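Local coordinates for protein ecdysteroid-phosphate phosphatase (Bombyx mori, PDB 3C7T) that hydrolyses ecdysteroid phosphates such as ecdysone 22-phosphate to release the active hormones, and also has protein tyrosine phosphatase activity, at residues A[5-10]-A[236-241]; A[90-95]-A[118-123]. One frame throughout, in Å; residues are numbered along the deposited sequence.

Overall arrangement
The two contacts belong to the histidine phosphatase-like, C-terminal domain of the enzyme, one near one edge of its central sheet and one in the catalytic pocket. Contact 1 packs strand 5-11 against Trp238 and strand 239-241, the outermost strand of the sheet within this chain, away from the annotated sites. Contact 2 joins the start of helix 91-104 to the loop 118-123 beside the bound tungstate. Their centres lie 21 Å apart and their nearest atoms about 7 Å, without touching; along the chain contact 2 is nested within the loop that contact 1 closes. Strand 5-11 nevertheless links them: it ends at Arg11, next to the phosphohistidine residue His12, whose side chain is about 4 Å from that of Arg92.

Contact 1. Residues A[5-10]-A[236-241]; sequences RWVFAL and KPWDVV
Two strands of the mixed central sheet meet here without being neighbours: 230-235 runs between 5-11 and edge strand 239-241, so the contact reaches past an intervening strand and rests on side chains. Trp238, in the turn before the edge strand, is its main bridge. The six-membered end of its indole reaches across to Val7, whose CG2 is 3.6 Å from Trp238 CH2 and equally near CZ3; the two side chains cross at about a right angle. With CG anti to the carbonyl carbon (chi1 -59°), Trp238 carries its ring toward strand 5-10. There CZ3 also approaches the backbone, 4.0 Å from Arg5 O. Arg5 bends at chi3 and brings NE to 4.1 Å from Trp238 CH2, the guanidinium and ring planes standing 58° apart, so this is oblique packing and not a stack. The arginine's polar end is held elsewhere, NH1 by Gly185 O and Thr180 OG1 and NH2 by Val177 O, so the guanidinium is fixed where NE and NH2 pass the six-membered ring of Trp238. Replacing Trp238 with an alanine would probably open a gap beside Val7 and leave the Arg5 guanidinium without its aromatic neighbour. Farther along, Trp6 CZ3 meets Val241 CG2 at 3.8 Å, while Phe8 CZ sits over one face of the Trp6 ring. Branched valines suit these places, offering compact methyls to broad indoles. Leu203 of helix 193-204 also touches both Val7 and Trp238, joining sheet to helix as in the three-layer alpha/beta/alpha architecture of the histidine phosphatase fold.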
ATOM      1  N   ARG A   5      -7.158 -18.418 -24.485  1.00 34.13           N
ATOM      2  CA  ARG A   5      -5.987 -17.671 -24.061  1.00 32.69           C
ATOM      3  C   ARG A   5      -6.473 -16.408 -23.338  1.00 31.14           C
ATOM      4  O   ARG A   5      -7.584 -15.953 -23.604  1.00 30.95           O
ATOM      5  CB  ARG A   5      -5.245 -17.256 -25.329  1.00 32.63           C
ATOM      6  CG  ARG A   5      -3.871 -16.707 -25.150  1.00 33.37           C
ATOM      7  CD  ARG A   5      -3.036 -17.016 -26.370  1.00 30.22           C
ATOM      8  NE  ARG A   5      -3.270 -16.151 -27.512  1.00 29.86           N
ATOM      9  CZ  ARG A   5      -2.402 -15.248 -27.946  1.00 27.44           C
ATOM     10  NH1 ARG A   5      -1.253 -15.077 -27.318  1.00 27.43           N
ATOM     11  NH2 ARG A   5      -2.676 -14.520 -29.016  1.00 31.29           N
ATOM     12  N   TRP A   6      -5.652 -15.847 -22.446  1.00 29.39           N
ATOM     13  CA  TRP A   6      -5.963 -14.554 -21.804  1.00 28.05           C
ATOM     14  C   TRP A   6      -5.163 -13.396 -22.401  1.00 26.55           C
ATOM     15  O   TRP A   6      -3.972 -13.509 -22.673  1.00 26.15           O
ATOM     16  CB  TRP A   6      -5.623 -14.571 -20.315  1.00 27.85           C
ATOM     17  CG  TRP A   6      -6.379 -15.498 -19.424  1.00 28.70           C
ATOM     18  CD1 TRP A   6      -6.005 -16.751 -19.042  1.00 29.23           C
ATOM     19  CD2 TRP A   6      -7.600 -15.214 -18.743  1.00 29.02           C
ATOM     20  NE1 TRP A   6      -6.941 -17.285 -18.177  1.00 28.46           N
ATOM     21  CE2 TRP A   6      -7.929 -16.357 -17.976  1.00 29.77           C
ATOM     22  CE3 TRP A   6      -8.462 -14.107 -18.713  1.00 28.84           C
ATOM     23  CZ2 TRP A   6      -9.085 -16.422 -17.184  1.00 28.96           C
ATOM     24  CZ3 TRP A   6      -9.605 -14.169 -17.920  1.00 29.77           C
ATOM     25  CH2 TRP A   6      -9.908 -15.324 -17.172  1.00 29.72           C
ATOM     26  N   VAL A   7      -5.823 -12.260 -22.572  1.00 25.13           N
ATOM     27  CA  VAL A   7      -5.116 -11.014 -22.848  1.00 23.40           C
ATOM     28  C   VAL A   7      -5.602  -9.998 -21.801  1.00 22.31           C
ATOM     29  O   VAL A   7      -6.815  -9.816 -21.603  1.00 21.59           O
ATOM     30  CB  VAL A   7      -5.345 -10.512 -24.290  1.00 23.53           C
ATOM     31  CG1 VAL A   7      -4.698  -9.157 -24.496  1.00 24.33           C
ATOM     32  CG2 VAL A   7      -4.789 -11.534 -25.313  1.00 22.69           C
ATOM     33  N   PHE A   8      -4.640  -9.372 -21.124  1.00 21.33           N
ATOM     34  CA  PHE A   8      -4.942  -8.464 -20.016  1.00 19.88           C
ATOM     35  C   PHE A   8      -4.471  -7.071 -20.331  1.00 19.41           C
ATOM     36  O   PHE A   8      -3.540  -6.889 -21.117  1.00 19.27           O
ATOM     37  CB  PHE A   8      -4.222  -8.936 -18.748  1.00 20.43           C
ATOM     38  CG  PHE A   8      -4.666 -10.275 -18.265  1.00 21.06           C
ATOM     39  CD1 PHE A   8      -5.963 -10.466 -17.808  1.00 21.58           C
ATOM     40  CD2 PHE A   8      -3.783 -11.340 -18.249  1.00 23.50           C
ATOM     41  CE1 PHE A   8      -6.367 -11.700 -17.334  1.00 21.71           C
ATOM     42  CE2 PHE A   8      -4.185 -12.592 -17.776  1.00 23.52           C
ATOM     43  CZ  PHE A   8      -5.469 -12.767 -17.326  1.00 23.36           C
ATOM     44  N   ALA A   9      -5.098  -6.078 -19.695  1.00 19.73           N
ATOM     45  CA  ALA A   9      -4.628  -4.697 -19.803  1.00 18.71           C
ATOM     46  C   ALA A   9      -4.662  -4.142 -18.389  1.00 18.82           C
ATOM     47  O   ALA A   9      -5.625  -4.367 -17.637  1.00 17.54           O
ATOM     48  CB  ALA A   9      -5.513  -3.871 -20.695  1.00 19.83           C
ATOM     49  N   LEU A  10      -3.584  -3.471 -18.026  1.00 17.83           N
ATOM     50  CA  LEU A  10      -3.413  -3.001 -16.650  1.00 17.48           C
ATOM     51  C   LEU A  10      -2.976  -1.538 -16.630  1.00 17.38           C
ATOM     52  O   LEU A  10      -1.973  -1.188 -17.260  1.00 18.42           O
ATOM     53  CB  LEU A  10      -2.366  -3.887 -15.969  1.00 17.52           C
ATOM     54  CG  LEU A  10      -1.957  -3.650 -14.512  1.00 17.52           C
ATOM     55  CD1 LEU A  10      -3.126  -3.961 -13.556  1.00 19.20           C
ATOM     56  CD2 LEU A  10      -0.795  -4.508 -14.155  1.00 19.02           C
ATOM     57  N   LYS A 236      -9.213 -17.025 -28.939  1.00 35.49           N
ATOM     58  CA  LYS A 236     -10.245 -16.539 -29.853  1.00 36.15           C
ATOM     59  C   LYS A 236     -11.554 -17.329 -29.685  1.00 36.41           C
ATOM     60  O   LYS A 236     -11.534 -18.461 -29.203  1.00 36.95           O
ATOM     61  CB  LYS A 236      -9.756 -16.668 -31.294  1.00 36.82           C
ATOM     62  CG  LYS A 236      -8.366 -16.087 -31.555  1.00 38.14           C
ATOM     63  CD  LYS A 236      -8.118 -15.914 -33.058  1.00 40.23           C
ATOM     64  CE  LYS A 236      -7.725 -17.207 -33.717  1.00 41.17           C
ATOM     65  NZ  LYS A 236      -7.494 -17.010 -35.180  1.00 43.06           N
ATOM     66  N   PRO A 237     -12.703 -16.730 -30.058  1.00 36.54           N
ATOM     67  CA  PRO A 237     -12.837 -15.350 -30.499  1.00 36.45           C
ATOM     68  C   PRO A 237     -12.850 -14.463 -29.252  1.00 35.76           C
ATOM     69  O   PRO A 237     -13.277 -14.908 -28.176  1.00 35.94           O
ATOM     70  CB  PRO A 237     -14.201 -15.338 -31.174  1.00 36.32           C
ATOM     71  CG  PRO A 237     -14.993 -16.325 -30.378  1.00 36.61           C
ATOM     72  CD  PRO A 237     -14.011 -17.417 -30.021  1.00 36.98           C
ATOM     73  N   TRP A 238     -12.389 -13.230 -29.394  1.00 35.60           N
ATOM     74  CA  TRP A 238     -12.134 -12.374 -28.232  1.00 34.79           C
ATOM     75  C   TRP A 238     -13.394 -11.855 -27.528  1.00 34.94           C
ATOM     76  O   TRP A 238     -14.148 -11.068 -28.107  1.00 35.17           O
ATOM     77  CB  TRP A 238     -11.205 -11.231 -28.641  1.00 34.45           C
ATOM     78  CG  TRP A 238      -9.896 -11.741 -29.167  1.00 33.91           C
ATOM     79  CD1 TRP A 238      -9.459 -11.713 -30.463  1.00 33.95           C
ATOM     80  CD2 TRP A 238      -8.870 -12.390 -28.409  1.00 33.06           C
ATOM     81  NE1 TRP A 238      -8.213 -12.300 -30.554  1.00 33.95           N
ATOM     82  CE2 TRP A 238      -7.832 -12.720 -29.305  1.00 33.49           C
ATOM     83  CE3 TRP A 238      -8.728 -12.722 -27.048  1.00 33.69           C
ATOM     84  CZ2 TRP A 238      -6.658 -13.360 -28.889  1.00 33.87           C
ATOM     85  CZ3 TRP A 238      -7.572 -13.364 -26.638  1.00 33.58           C
ATOM     86  CH2 TRP A 238      -6.544 -13.669 -27.558  1.00 33.82           C
ATOM     87  N   ASP A 239     -13.603 -12.310 -26.285  1.00 34.63           N
ATOM     88  CA  ASP A 239     -14.715 -11.872 -25.418  1.00 34.81           C
ATOM     89  C   ASP A 239     -14.209 -11.099 -24.179  1.00 33.75           C
ATOM     90  O   ASP A 239     -13.295 -11.563 -23.496  1.00 33.78           O
ATOM     91  CB  ASP A 239     -15.503 -13.079 -24.881  1.00 35.58           C
ATOM     92  CG  ASP A 239     -16.322 -13.797 -25.946  1.00 37.83           C
ATOM     93  OD1 ASP A 239     -17.199 -13.158 -26.576  1.00 40.71           O
ATOM     94  OD2 ASP A 239     -16.121 -15.024 -26.117  1.00 41.06           O
ATOM     95  N   VAL A 240     -14.833  -9.958 -23.885  1.00 32.96           N
ATOM     96  CA  VAL A 240     -14.625  -9.231 -22.617  1.00 31.58           C
ATOM     97  C   VAL A 240     -15.214 -10.025 -21.449  1.00 31.45           C
ATOM     98  O   VAL A 240     -16.429 -10.269 -21.398  1.00 30.96           O
ATOM     99  CB  VAL A 240     -15.271  -7.811 -22.642  1.00 32.24           C
ATOM    100  CG1 VAL A 240     -15.320  -7.208 -21.235  1.00 31.53           C
ATOM    101  CG2 VAL A 240     -14.527  -6.899 -23.594  1.00 31.63           C
ATOM    102  N   VAL A 241     -14.347 -10.418 -20.513  1.00 29.91           N
ATOM    103  CA  VAL A 241     -14.737 -11.280 -19.400  1.00 28.92           C
ATOM    104  C   VAL A 241     -14.199 -10.754 -18.069  1.00 28.12           C
ATOM    105  O   VAL A 241     -13.327  -9.888 -18.030  1.00 26.90           O
ATOM    106  CB  VAL A 241     -14.274 -12.738 -19.602  1.00 29.36           C
ATOM    107  CG1 VAL A 241     -14.796 -13.283 -20.935  1.00 29.80           C
ATOM    108  CG2 VAL A 241     -12.744 -12.857 -19.539  1.00 30.59           C
TER

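Contact 2. Residues A[90-95]-A[118-123]; sequences ALRCVE and LFEFKN. With WO4 (tungstate(VI)ion), chain E.
Arg92 and Glu120 approach at about a right angle, their guanidinium and carboxylate planes 62° apart, so the acid meets the arginine at its edge without pairing with it as two parallel flat groups. The contact is a salt bridge through a single close pair, Arg92 NH2 to Glu120 OE1, 3.3 Å. A water couples the same two groups a second time, accepting from Arg92 NH2 at 2.9 Å and donating to Glu120 OE2 at 2.5 Å. Lys128 also forms a salt bridge with OE2, so glutamate suits its place, each oxygen having its own positive partner.

The guanidinium edge is also turned to the tungstate. Its O4 lies near the guanidinium plane and takes a fork of two hydrogen bonds, from Arg92 NE at 2.7 Å (149° at the hydrogen) and from Arg92 NH2 at 2.8 Å (140°). Arginine suits the place because one flat group can give two N-H...O hydrogen bonds to one oxygen of the anion while still reaching an acid; these bonds, the water and Glu120 together would limit its rotation. An extended chain from CG to NE carries the group from the first turn of helix 91-104 to the anion. Glu120, with CG between backbone N and carbonyl carbon, extends its carboxylate toward the same spot, OE1 standing 3.7 Å from tungstate O4.

Nearby, Ala90 CB faces the edge of the Phe119 ring, 4.1 Å from CE1, and also sits over one face of the Arg92 guanidinium. A small methyl can touch both flat groups here. His192, Ala193, Lys224, Arg15 and Arg11 complete the hold on tungstate, a phosphate mimic, in the oxyanion pocket beside His12 characteristic of histidine phosphatases.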
ATOM      1  N   ALA A  90       6.707   4.781 -20.502  1.00 20.19           N
ATOM      2  CA  ALA A  90       6.645   5.623 -19.294  1.00 18.97           C
ATOM      3  C   ALA A  90       7.190   4.840 -18.113  1.00 19.52           C
ATOM      4  O   ALA A  90       6.836   3.652 -17.927  1.00 19.96           O
ATOM      5  CB  ALA A  90       5.199   6.068 -19.008  1.00 18.80           C
ATOM      6  N   LEU A  91       8.005   5.501 -17.281  1.00 19.35           N
ATOM      7  CA  LEU A  91       8.639   4.802 -16.162  1.00 19.36           C
ATOM      8  C   LEU A  91       7.622   4.155 -15.242  1.00 19.07           C
ATOM      9  O   LEU A  91       7.865   3.040 -14.750  1.00 19.80           O
ATOM     10  CB  LEU A  91       9.528   5.724 -15.333  1.00 19.98           C
ATOM     11  CG  LEU A  91      10.130   5.076 -14.092  1.00 20.20           C
ATOM     12  CD1 LEU A  91      11.047   3.877 -14.463  1.00 19.76           C
ATOM     13  CD2 LEU A  91      10.835   6.140 -13.194  1.00 21.03           C
ATOM     14  N   ARG A  92       6.505   4.832 -15.003  1.00 18.19           N
ATOM     15  CA  ARG A  92       5.445   4.264 -14.134  1.00 18.66           C
ATOM     16  C   ARG A  92       4.895   2.931 -14.661  1.00 18.77           C
ATOM     17  O   ARG A  92       4.518   2.040 -13.883  1.00 19.15           O
ATOM     18  CB  ARG A  92       4.321   5.288 -13.936  1.00 18.89           C
ATOM     19  CG  ARG A  92       3.660   5.733 -15.239  1.00 17.64           C
ATOM     20  CD  ARG A  92       2.683   6.864 -14.967  1.00 16.52           C
ATOM     21  NE  ARG A  92       2.060   7.503 -16.129  1.00 19.73           N
ATOM     22  CZ  ARG A  92       2.605   8.488 -16.862  1.00 19.59           C
ATOM     23  NH1 ARG A  92       3.854   8.926 -16.636  1.00 19.81           N
ATOM     24  NH2 ARG A  92       1.904   9.013 -17.865  1.00 19.04           N
ATOM     25  N   CYS A  93       4.857   2.795 -15.977  1.00 18.73           N
ATOM     26  CA  CYS A  93       4.330   1.577 -16.606  1.00 18.89           C
ATOM     27  C   CYS A  93       5.344   0.433 -16.535  1.00 19.14           C
ATOM     28  O   CYS A  93       4.994  -0.719 -16.221  1.00 18.40           O
ATOM     29  CB  CYS A  93       3.888   1.849 -18.047  1.00 19.00           C
ATOM     30  SG  CYS A  93       2.727   3.234 -18.183  1.00 22.40           S
ATOM     31  N   VAL A  94       6.602   0.737 -16.837  1.00 19.43           N
ATOM     32  CA  VAL A  94       7.657  -0.280 -16.702  1.00 19.96           C
ATOM     33  C   VAL A  94       7.799  -0.744 -15.236  1.00 19.63           C
ATOM     34  O   VAL A  94       7.947  -1.943 -14.956  1.00 19.18           O
ATOM     35  CB  VAL A  94       9.010   0.206 -17.256  1.00 19.94           C
ATOM     36  CG1 VAL A  94      10.018  -0.948 -17.217  1.00 21.49           C
ATOM     37  CG2 VAL A  94       8.837   0.699 -18.713  1.00 19.16           C
ATOM     38  N   GLU A  95       7.711   0.184 -14.292  1.00 18.96           N
ATOM     39  CA  GLU A  95       7.751  -0.229 -12.893  1.00 19.53           C
ATOM     40  C   GLU A  95       6.529  -1.031 -12.498  1.00 18.84           C
ATOM     41  O   GLU A  95       6.657  -1.969 -11.724  1.00 19.24           O
ATOM     42  CB  GLU A  95       7.935   0.964 -11.963  1.00 19.92           C
ATOM     43  CG  GLU A  95       9.291   1.666 -12.121  1.00 21.78           C
ATOM     44  CD  GLU A  95       9.476   2.789 -11.087  1.00 27.85           C
ATOM     45  OE1 GLU A  95       8.525   3.573 -10.867  1.00 29.83           O
ATOM     46  OE2 GLU A  95      10.575   2.903 -10.503  1.00 32.71           O
ATOM     47  N   LEU A 118       2.314   1.605 -27.013  1.00 23.29           N
ATOM     48  CA  LEU A 118       1.425   1.679 -25.855  1.00 23.23           C
ATOM     49  C   LEU A 118       1.416   3.032 -25.142  1.00 23.21           C
ATOM     50  O   LEU A 118       0.620   3.232 -24.216  1.00 22.65           O
ATOM     51  CB  LEU A 118       1.780   0.547 -24.861  1.00 22.74           C
ATOM     52  CG  LEU A 118       1.631  -0.897 -25.384  1.00 23.94           C
ATOM     53  CD1 LEU A 118       2.058  -1.863 -24.301  1.00 24.66           C
ATOM     54  CD2 LEU A 118       0.199  -1.193 -25.858  1.00 23.46           C
ATOM     55  N   PHE A 119       2.273   3.968 -25.561  1.00 23.47           N
ATOM     56  CA  PHE A 119       2.320   5.268 -24.872  1.00 23.38           C
ATOM     57  C   PHE A 119       0.996   6.045 -25.002  1.00 23.53           C
ATOM     58  O   PHE A 119       0.273   5.917 -25.997  1.00 23.39           O
ATOM     59  CB  PHE A 119       3.540   6.110 -25.303  1.00 22.66           C
ATOM     60  CG  PHE A 119       3.766   7.334 -24.443  1.00 23.56           C
ATOM     61  CD1 PHE A 119       4.124   7.206 -23.111  1.00 23.33           C
ATOM     62  CD2 PHE A 119       3.619   8.618 -24.987  1.00 24.13           C
ATOM     63  CE1 PHE A 119       4.321   8.338 -22.309  1.00 24.10           C
ATOM     64  CE2 PHE A 119       3.824   9.763 -24.200  1.00 26.80           C
ATOM     65  CZ  PHE A 119       4.175   9.621 -22.860  1.00 25.38           C
ATOM     66  N   GLU A 120       0.685   6.841 -23.966  1.00 23.91           N
ATOM     67  CA  GLU A 120      -0.532   7.628 -23.895  1.00 24.28           C
ATOM     68  C   GLU A 120      -0.626   8.614 -25.068  1.00 24.81           C
ATOM     69  O   GLU A 120       0.343   8.828 -25.795  1.00 24.75           O
ATOM     70  CB  GLU A 120      -0.564   8.399 -22.570  1.00 24.69           C
ATOM     71  CG  GLU A 120       0.441   9.549 -22.500  1.00 26.03           C
ATOM     72  CD  GLU A 120       0.433  10.268 -21.158  1.00 30.39           C
ATOM     73  OE1 GLU A 120      -0.284   9.799 -20.233  1.00 29.59           O
ATOM     74  OE2 GLU A 120       1.135  11.318 -21.043  1.00 34.42           O
ATOM     75  N   PHE A 121      -1.807   9.196 -25.238  1.00 25.04           N
ATOM     76  CA  PHE A 121      -2.067  10.183 -26.278  1.00 25.82           C
ATOM     77  C   PHE A 121      -1.205  11.422 -26.065  1.00 26.72           C
ATOM     78  O   PHE A 121      -1.199  12.010 -24.976  1.00 24.88           O
ATOM     79  CB  PHE A 121      -3.572  10.508 -26.250  1.00 25.22           C
ATOM     80  CG  PHE A 121      -4.018  11.567 -27.224  1.00 27.89           C
ATOM     81  CD1 PHE A 121      -3.401  11.739 -28.466  1.00 28.12           C
ATOM     82  CD2 PHE A 121      -5.123  12.361 -26.904  1.00 28.93           C
ATOM     83  CE1 PHE A 121      -3.847  12.715 -29.341  1.00 29.12           C
ATOM     84  CE2 PHE A 121      -5.569  13.327 -27.773  1.00 29.38           C
ATOM     85  CZ  PHE A 121      -4.932  13.498 -28.998  1.00 30.43           C
ATOM     86  N   LYS A 122      -0.477  11.803 -27.114  1.00 27.81           N
ATOM     87  CA  LYS A 122       0.266  13.059 -27.158  1.00 30.24           C
ATOM     88  C   LYS A 122      -0.606  14.189 -27.723  1.00 31.33           C
ATOM     89  O   LYS A 122      -0.591  14.451 -28.937  1.00 31.37           O
ATOM     90  CB  LYS A 122       1.536  12.890 -28.001  1.00 30.19           C
ATOM     91  CG  LYS A 122       2.497  11.834 -27.460  1.00 30.75           C
ATOM     92  CD  LYS A 122       3.719  11.696 -28.346  1.00 31.95           C
ATOM     93  CE  LYS A 122       3.391  10.980 -29.659  1.00 34.58           C
ATOM     94  NZ  LYS A 122       4.438  11.281 -30.682  1.00 36.42           N
ATOM     95  N   ASN A 123      -1.356  14.829 -26.819  1.00 33.07           N
ATOM     96  CA  ASN A 123      -2.371  15.853 -27.104  1.00 34.87           C
ATOM     97  C   ASN A 123      -1.772  17.263 -27.233  1.00 36.75           C
ATOM     98  O   ASN A 123      -1.085  17.738 -26.323  1.00 36.19           O
ATOM     99  CB  ASN A 123      -3.407  15.817 -25.960  1.00 34.66           C
ATOM    100  CG  ASN A 123      -4.618  16.738 -26.179  1.00 36.08           C
ATOM    101  OD1 ASN A 123      -4.644  17.597 -27.063  1.00 36.67           O
ATOM    102  ND2 ASN A 123      -5.633  16.557 -25.334  1.00 36.96           N
TER
HETATM  103  W   WO4 E   1      -2.096   7.639 -16.429  1.00 20.56           W
HETATM  104  O1  WO4 E   1      -3.392   6.224 -16.670  1.00 20.07           O
HETATM  105  O2  WO4 E   1      -2.985   9.030 -17.535  1.00 18.66           O
HETATM  106  O3  WO4 E   1      -1.931   8.579 -14.688  1.00 13.35           O
HETATM  107  O4  WO4 E   1      -0.368   7.434 -17.339  1.00 18.26           O
HETATM  108  O   HOH W   1       2.862  11.332 -19.258  1.00 34.75           O